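Side-chain contacts in acyl-CoA dehydrogenase (Bacillus anthracis, PDB 3OWA), which probably catalyses the FAD-dependent alpha,beta-dehydrogenation of fatty acyl-CoA thioesters: residues A[211-214]-A[215-218]; A[355-358]-A[359-362]. All blocks are in the same frame, centred on the assembly; numbering follows the deposited sequence. Where two conformers were deposited one is given.

Contact 1: residues A[211-214]-A[215-218]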
loop_
_atom_site.group_PDB
_atom_site.type_symbol
_atom_site.label_atom_id
_atom_site.label_comp_id
_atom_site.label_asym_id
_atom_site.label_seq_id
_atom_site.Cartn_x
_atom_site.Cartn_y
_atom_site.Cartn_z
ATOM N N ILE A 211 2.646 36.981 10.217
ATOM C CA ILE A 211 4.058 36.673 9.981
ATOM C C ILE A 211 4.764 36.750 11.332
ATOM O O ILE A 211 4.748 37.790 12.035
ATOM C CB ILE A 211 4.689 37.653 8.993
ATOM C CG1 ILE A 211 3.899 37.663 7.678
ATOM C CG2 ILE A 211 6.211 37.392 8.848
ATOM C CD1 ILE A 211 4.122 38.939 6.803
ATOM N N VAL A 212 5.317 35.623 11.757
ATOM C CA VAL A 212 5.872 35.534 13.087
ATOM C C VAL A 212 7.337 35.140 12.927
ATOM O O VAL A 212 7.634 34.066 12.400
ATOM C CB VAL A 212 5.155 34.458 13.917
ATOM C CG1 VAL A 212 5.815 34.336 15.317
ATOM C CG2 VAL A 212 3.657 34.777 14.023
ATOM N N GLU A 213 8.235 35.998 13.394
ATOM C CA GLU A 213 9.658 35.671 13.413
ATOM C C GLU A 213 10.020 34.786 14.604
ATOM O O GLU A 213 9.513 34.978 15.732
ATOM C CB GLU A 213 10.468 36.971 13.420
ATOM C CG GLU A 213 10.279 37.755 12.125
ATOM C CD GLU A 213 11.136 39.028 12.054
ATOM O OE1 GLU A 213 10.782 39.958 11.295
ATOM O OE2 GLU A 213 12.162 39.106 12.754
ATOM N N LYS A 214 10.907 33.825 14.356
ATOM C CA LYS A 214 11.431 32.940 15.402
ATOM C C LYS A 214 11.975 33.718 16.605
ATOM O O LYS A 214 11.746 33.333 17.760
ATOM C CB LYS A 214 12.510 32.004 14.820
ATOM C CG LYS A 214 13.049 30.959 15.794
ATOM C CD LYS A 214 11.926 30.151 16.472
ATOM C CE LYS A 214 12.439 28.800 16.973
ATOM N NZ LYS A 214 13.347 28.803 18.177
ATOM N N ASP A 215 12.641 34.838 16.324
ATOM C CA ASP A 215 13.250 35.673 17.364
ATOM C C ASP A 215 12.300 36.585 18.166
ATOM O O ASP A 215 12.735 37.212 19.144
ATOM C CB ASP A 215 14.409 36.481 16.755
ATOM C CG ASP A 215 15.647 35.617 16.515
ATOM O OD1 ASP A 215 16.523 36.036 15.726
ATOM O OD2 ASP A 215 15.741 34.504 17.112
ATOM N N TYR A 216 11.007 36.591 17.833
ATOM C CA TYR A 216 10.048 37.380 18.635
ATOM C C TYR A 216 9.948 36.764 20.038
ATOM O O TYR A 216 10.117 35.554 20.211
ATOM C CB TYR A 216 8.637 37.402 18.000
ATOM C CG TYR A 216 8.519 38.243 16.717
ATOM C CD1 TYR A 216 9.503 39.170 16.375
ATOM C CD2 TYR A 216 7.381 38.142 15.886
ATOM C CE1 TYR A 216 9.394 39.975 15.223
ATOM C CE2 TYR A 216 7.263 38.936 14.721
ATOM C CZ TYR A 216 8.290 39.826 14.385
ATOM O OH TYR A 216 8.198 40.629 13.258
ATOM N N ALA A 217 9.707 37.610 21.017
ATOM C CA ALA A 217 9.534 37.160 22.393
ATOM C C ALA A 217 8.403 36.140 22.453
ATOM O O ALA A 217 7.394 36.312 21.755
ATOM C CB ALA A 217 9.193 38.359 23.290
ATOM N N GLY A 218 8.599 35.084 23.256
ATOM C CA GLY A 218 7.553 34.114 23.602
ATOM C C GLY A 218 7.425 33.001 22.564
ATOM O O GLY A 218 6.442 32.268 22.575
#
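Glu213 and Tyr216 meet because both first torsions set CG beside the residue's own backbone N and opposite its carbonyl carbon (chi1 -71° for the tyrosine), which folds the tyrosine ring back under the glutamate three residues earlier. CB of Glu213 then stands 3.6 Å from the centroid of the Tyr216 ring and only 10° off its normal, a CH-pi contact over the face. From there the glutamate chain runs extended across the ring, Glu213 CG lying 3.7 Å from Tyr216 CZ, and ends with its carboxylate plane 22° from that of the ring. The polar end is held mainly from elsewhere: Glu213 OE1 is hydrogen-bonded to the hydroxyl of Tyr138 in helix 132-144. Near the plane of the same ring, Ile211 O approaches Tyr216 CE2 at 3.9 Å, while Val212 adds a looser apolar touch from CG1 to Tyr216 CD2 at 4.2 Å. In the backbone, Tyr216 N donates to Glu213 O at 3.0 Å. This bond closes a type I beta turn, Glu213 to Tyr216, which with the loop that follows it joins strands 206-213 and 219-221 of the one mixed sheet in the beta-structured middle domain of the acyl-CoA dehydrogenase fold.

Contact 2: residues A[355-358]-A[359-362]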
loop_
_atom_site.group_PDB
_atom_site.type_symbol
_atom_site.label_atom_id
_atom_site.label_comp_id
_atom_site.label_asym_id
_atom_site.label_seq_id
_atom_site.Cartn_x
_atom_site.Cartn_y
_atom_site.Cartn_z
ATOM N N ALA A 355 -6.525 29.207 -8.250
ATOM C CA ALA A 355 -7.764 28.844 -7.560
ATOM C C ALA A 355 -8.834 28.417 -8.583
ATOM O O ALA A 355 -9.644 27.542 -8.286
ATOM C CB ALA A 355 -8.271 29.986 -6.662
ATOM N N GLU A 356 -8.779 28.985 -9.790
ATOM C CA GLU A 356 -9.679 28.611 -10.908
ATOM C C GLU A 356 -9.634 27.097 -11.121
ATOM O O GLU A 356 -10.661 26.456 -11.421
ATOM C CB GLU A 356 -9.253 29.339 -12.192
ATOM C CG GLU A 356 -9.913 28.857 -13.465
ATOM C CD GLU A 356 -11.410 29.173 -13.504
ATOM O OE1 GLU A 356 -11.853 30.099 -12.793
ATOM O OE2 GLU A 356 -12.154 28.496 -14.245
ATOM N N TYR A 357 -8.444 26.525 -10.908
ATOM C CA TYR A 357 -8.234 25.106 -11.139
ATOM C C TYR A 357 -8.123 24.277 -9.863
ATOM O O TYR A 357 -7.392 23.287 -9.830
ATOM C CB TYR A 357 -7.032 24.913 -12.046
ATOM C CG TYR A 357 -7.184 25.724 -13.304
ATOM C CD1 TYR A 357 -6.413 26.851 -13.519
ATOM C CD2 TYR A 357 -8.136 25.376 -14.259
ATOM C CE1 TYR A 357 -6.572 27.618 -14.658
ATOM C CE2 TYR A 357 -8.295 26.111 -15.399
ATOM C CZ TYR A 357 -7.523 27.239 -15.594
ATOM O OH TYR A 357 -7.689 27.979 -16.739
ATOM N N ALA A 358 -8.866 24.667 -8.824
ATOM C CA ALA A 358 -8.858 23.923 -7.549
ATOM C C ALA A 358 -9.208 22.458 -7.750
ATOM O O ALA A 358 -8.638 21.608 -7.076
ATOM C CB ALA A 358 -9.772 24.563 -6.496
ATOM N N ILE A 359 -10.131 22.155 -8.674
ATOM C CA ILE A 359 -10.515 20.766 -8.924
ATOM C C ILE A 359 -9.343 19.938 -9.441
ATOM O O ILE A 359 -9.015 18.902 -8.880
ATOM C CB ILE A 359 -11.726 20.626 -9.857
ATOM C CG1 ILE A 359 -12.988 21.114 -9.148
ATOM C CG2 ILE A 359 -11.887 19.170 -10.288
ATOM C CD1 ILE A 359 -14.192 21.343 -10.101
ATOM N N GLU A 360 -8.739 20.396 -10.521
ATOM C CA GLU A 360 -7.563 19.772 -11.093
ATOM C C GLU A 360 -6.423 19.610 -10.056
ATOM O O GLU A 360 -5.745 18.588 -10.042
ATOM C CB GLU A 360 -7.106 20.583 -12.323
ATOM C CG GLU A 360 -8.126 20.554 -13.486
ATOM C CD GLU A 360 -9.227 21.650 -13.416
ATOM O OE1 GLU A 360 -9.866 21.868 -14.463
ATOM O OE2 GLU A 360 -9.453 22.279 -12.336
ATOM N N CYS A 361 -6.219 20.604 -9.186
ATOM C CA CYS A 361 -5.169 20.517 -8.138
ATOM C C CYS A 361 -5.419 19.369 -7.169
ATOM O O CYS A 361 -4.489 18.611 -6.827
ATOM C CB CYS A 361 -5.069 21.836 -7.337
ATOM S SG CYS A 361 -4.401 23.235 -8.309
ATOM N N SER A 362 -6.661 19.239 -6.712
ATOM C CA SER A 362 -7.038 18.164 -5.787
ATOM C C SER A 362 -6.915 16.804 -6.461
ATOM O O SER A 362 -6.394 15.856 -5.864
ATOM C CB SER A 362 -8.465 18.367 -5.268
ATOM O OG SER A 362 -8.450 19.140 -4.079
HETATM O O HOH W 1 -11.383 23.709 -10.925
HETATM O O HOH W 2 -7.574 22.230 -4.495
#
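At the edge of the Tyr357 ring, and in its plane, lies Glu360 OE2, whereas one face of the ring is covered by Glu356 CG, 3.5 Å above the plane and over its centre. The Glu360 carboxylate is turned 79° from the ring, almost perpendicular, and its OE2 also comes within 3.6 Å of Tyr357 CB. A bend at chi2 (87°) turns the glutamate chain back toward the preceding turn. There Glu360 OE2 accepts a hydrogen bond from a water at 2.8 Å; the same water donates to Glu356 O and accepts from Ile359 N, so three bonds tie the carboxylate, the turn and a first-turn amide together. Glu360 OE1 is satisfied separately by Gly15 N, and Tyr357 OH by Val12 O, which attaches the N-terminal segment here. Tyr357 is both the N-cap of helix 358-383 in the C-terminal helical domain and a member of the type I turn from Ala355 to Ala358, which leads from helix 348-355 into it. The glutamate near this helix start may interact favourably with the helix dipole. Regular helical bonding begins with Cys361 N donating to Tyr357 O at 3.0 Å, followed by Ser362 N to Ala358 O at 3.1 Å. Ala358 O takes a further bond from a second water, which also joins Ser362 OG, itself hydrogen-bonded to Asn414 ND2 of helix 411-427.

Overall arrangement
Contact 1 precedes contact 2 along the chain, and the two lie in different domains: residues 211-218 at the exit of strand 206-213 in the middle domain, residues 355-362 at the start of helix 358-383 in the C-terminal domain. Their centres are 33 Å apart and their nearest atoms about 20 Å, so they do not touch and share no strand or helix. Contact 1 is peripheral, about 31 Å from the chain centre, and contact 2 is buried, about 10 Å from it. The side chains of Val212 and Ser362 each lie about 13 Å from a bound FAD, so neither contact touches it; helix 358-383 itself carries FAD-pocket residues Gln381 and Ile382.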